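Local coordinates for protein lymphotactin (PDB 2NYZ) that probably acts as a chemokine that attracts lymphocytes but not monocytes or neutrophils, at residues V37-K42 with R57-S62. Numbering follows the deposited sequence.
Sequences VIFITK and RDVVRS
In the chemokine core, where the C-terminal helix lies across the three-stranded antiparallel sheet, V37 and F39 of the central strand 37-41 meet V59 and V60 of helix 54-64. The two axes pass 10.8 Å apart at 59°, and the side chains that meet between them are all apolar. The phenyl ring of F39 makes the closest approach: its CE1 lies 3.7 Å from CG1 of V59, and CZ of the same ring is 4.1 Å from that methyl. With CG of F39 anti to the carbonyl carbon (chi1 -67°), the ring extends from the sheet to the helix, which it meets obliquely. V60 comes in beside V59, its CG2 lying 4.3 Å from CE1 of F39 and 4.2 Å from CG1 of V37. That V37 methyl also rests over one face of the F39 ring, offset toward its rim, and these two residues, on the same side of the strand, present a joint apolar surface to the helix. V56, about one turn before V59 and V60 on the same helix, touches both V37 and F39. F39 also touches I24 of strand 24-28 and V47 and A49 of strand 46-49, while Y27 touches V60. A C-terminal helix packed across a three-stranded antiparallel sheet is the arrangement of the chemokine (interleukin-8-like) fold.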
loop_
_atom_site.group_PDB
_atom_site.type_symbol
_atom_site.label_atom_id
_atom_site.label_comp_id
_atom_site.label_asym_id
_atom_site.label_seq_id
_atom_site.Cartn_x
_atom_site.Cartn_y
_atom_site.Cartn_z
ATOM N N VAL D 37 -11.300 -13.806 31.838
ATOM C CA VAL D 37 -11.472 -13.041 33.052
ATOM C C VAL D 37 -12.007 -11.691 32.609
ATOM O O VAL D 37 -11.378 -11.004 31.803
ATOM C CB VAL D 37 -10.132 -12.809 33.758
ATOM C CG1 VAL D 37 -10.333 -11.884 34.950
ATOM C CG2 VAL D 37 -9.537 -14.135 34.190
ATOM N N ILE D 38 -13.169 -11.309 33.120
ATOM C CA ILE D 38 -13.730 -10.025 32.748
ATOM C C ILE D 38 -13.541 -9.030 33.878
ATOM O O ILE D 38 -14.252 -9.077 34.884
ATOM C CB ILE D 38 -15.239 -10.120 32.439
ATOM C CG1 ILE D 38 -15.505 -11.229 31.418
ATOM C CG2 ILE D 38 -15.726 -8.795 31.869
ATOM C CD1 ILE D 38 -16.989 -11.503 31.185
ATOM N N PHE D 39 -12.574 -8.134 33.723
ATOM C CA PHE D 39 -12.341 -7.126 34.746
ATOM C C PHE D 39 -13.365 -6.001 34.580
ATOM O O PHE D 39 -13.790 -5.693 33.467
ATOM C CB PHE D 39 -10.929 -6.551 34.619
ATOM C CG PHE D 39 -9.842 -7.532 34.927
ATOM C CD1 PHE D 39 -9.707 -8.060 36.207
ATOM C CD2 PHE D 39 -8.940 -7.917 33.948
ATOM C CE1 PHE D 39 -8.684 -8.954 36.504
ATOM C CE2 PHE D 39 -7.916 -8.808 34.233
ATOM C CZ PHE D 39 -7.785 -9.329 35.513
ATOM N N ILE D 40 -13.775 -5.400 35.687
ATOM C CA ILE D 40 -14.716 -4.295 35.637
ATOM C C ILE D 40 -14.006 -3.101 36.254
ATOM O O ILE D 40 -13.886 -3.024 37.471
ATOM C CB ILE D 40 -15.974 -4.600 36.449
ATOM C CG1 ILE D 40 -16.668 -5.844 35.875
ATOM C CG2 ILE D 40 -16.901 -3.401 36.427
ATOM C CD1 ILE D 40 -17.932 -6.262 36.621
ATOM N N THR D 41 -13.524 -2.182 35.421
ATOM C CA THR D 41 -12.810 -1.012 35.918
ATOM C C THR D 41 -13.663 -0.253 36.923
ATOM O O THR D 41 -14.888 -0.394 36.951
ATOM C CB THR D 41 -12.415 -0.051 34.783
ATOM O OG1 THR D 41 -13.557 0.711 34.377
ATOM C CG2 THR D 41 -11.872 -0.835 33.595
ATOM N N LYS D 42 -13.009 0.564 37.737
ATOM C CA LYS D 42 -13.699 1.319 38.765
ATOM C C LYS D 42 -14.809 2.224 38.262
ATOM O O LYS D 42 -15.661 2.631 39.050
ATOM C CB LYS D 42 -12.691 2.116 39.598
ATOM C CG LYS D 42 -11.822 1.234 40.506
ATOM C CD LYS D 42 -10.841 2.052 41.335
ATOM C CE LYS D 42 -10.025 1.163 42.264
ATOM N NZ LYS D 42 -9.100 0.246 41.538
ATOM N N ARG D 57 -3.419 -13.224 36.253
ATOM C CA ARG D 57 -3.353 -14.088 37.422
ATOM C C ARG D 57 -2.917 -13.273 38.640
ATOM O O ARG D 57 -3.500 -13.385 39.722
ATOM C CB ARG D 57 -2.358 -15.214 37.167
ATOM C CG ARG D 57 -2.304 -16.248 38.267
ATOM C CD ARG D 57 -1.213 -17.266 38.001
ATOM N NE ARG D 57 -1.225 -17.693 36.609
ATOM C CZ ARG D 57 -1.011 -18.941 36.217
ATOM N NH1 ARG D 57 -0.771 -19.887 37.115
ATOM N NH2 ARG D 57 -1.036 -19.244 34.926
ATOM N N ASP D 58 -1.891 -12.451 38.441
ATOM C CA ASP D 58 -1.350 -11.594 39.491
ATOM C C ASP D 58 -2.429 -10.691 40.088
ATOM O O ASP D 58 -2.495 -10.509 41.308
ATOM C CB ASP D 58 -0.213 -10.730 38.924
ATOM C CG ASP D 58 1.066 -11.521 38.677
ATOM O OD1 ASP D 58 0.977 -12.745 38.443
ATOM O OD2 ASP D 58 2.161 -10.911 38.705
ATOM N N VAL D 59 -3.264 -10.128 39.214
ATOM C CA VAL D 59 -4.347 -9.230 39.613
ATOM C C VAL D 59 -5.479 -9.989 40.293
ATOM O O VAL D 59 -5.997 -9.562 41.324
ATOM C CB VAL D 59 -4.916 -8.487 38.391
ATOM C CG1 VAL D 59 -6.085 -7.611 38.803
ATOM C CG2 VAL D 59 -3.824 -7.656 37.747
ATOM N N VAL D 60 -5.863 -11.114 39.701
ATOM C CA VAL D 60 -6.922 -11.943 40.250
ATOM C C VAL D 60 -6.562 -12.310 41.684
ATOM O O VAL D 60 -7.418 -12.332 42.568
ATOM C CB VAL D 60 -7.094 -13.223 39.413
ATOM C CG1 VAL D 60 -8.088 -14.159 40.071
ATOM C CG2 VAL D 60 -7.573 -12.856 38.024
ATOM N N ARG D 61 -5.281 -12.585 41.909
ATOM C CA ARG D 61 -4.793 -12.947 43.234
ATOM C C ARG D 61 -4.775 -11.717 44.139
ATOM O O ARG D 61 -5.298 -11.742 45.253
ATOM C CB ARG D 61 -3.383 -13.532 43.122
ATOM C CG ARG D 61 -2.841 -14.097 44.421
ATOM C CD ARG D 61 -1.420 -14.619 44.262
ATOM N NE ARG D 61 -1.307 -15.615 43.201
ATOM C CZ ARG D 61 -0.805 -15.368 41.996
ATOM N NH1 ARG D 61 -0.368 -14.152 41.696
ATOM N NH2 ARG D 61 -0.732 -16.340 41.094
ATOM N N SER D 62 -4.175 -10.641 43.641
ATOM C CA SER D 62 -4.075 -9.387 44.380
ATOM C C SER D 62 -5.443 -8.887 44.822
ATOM O O SER D 62 -5.574 -8.237 45.858
ATOM C CB SER D 62 -3.398 -8.320 43.514
ATOM O OG SER D 62 -3.274 -7.090 44.208
#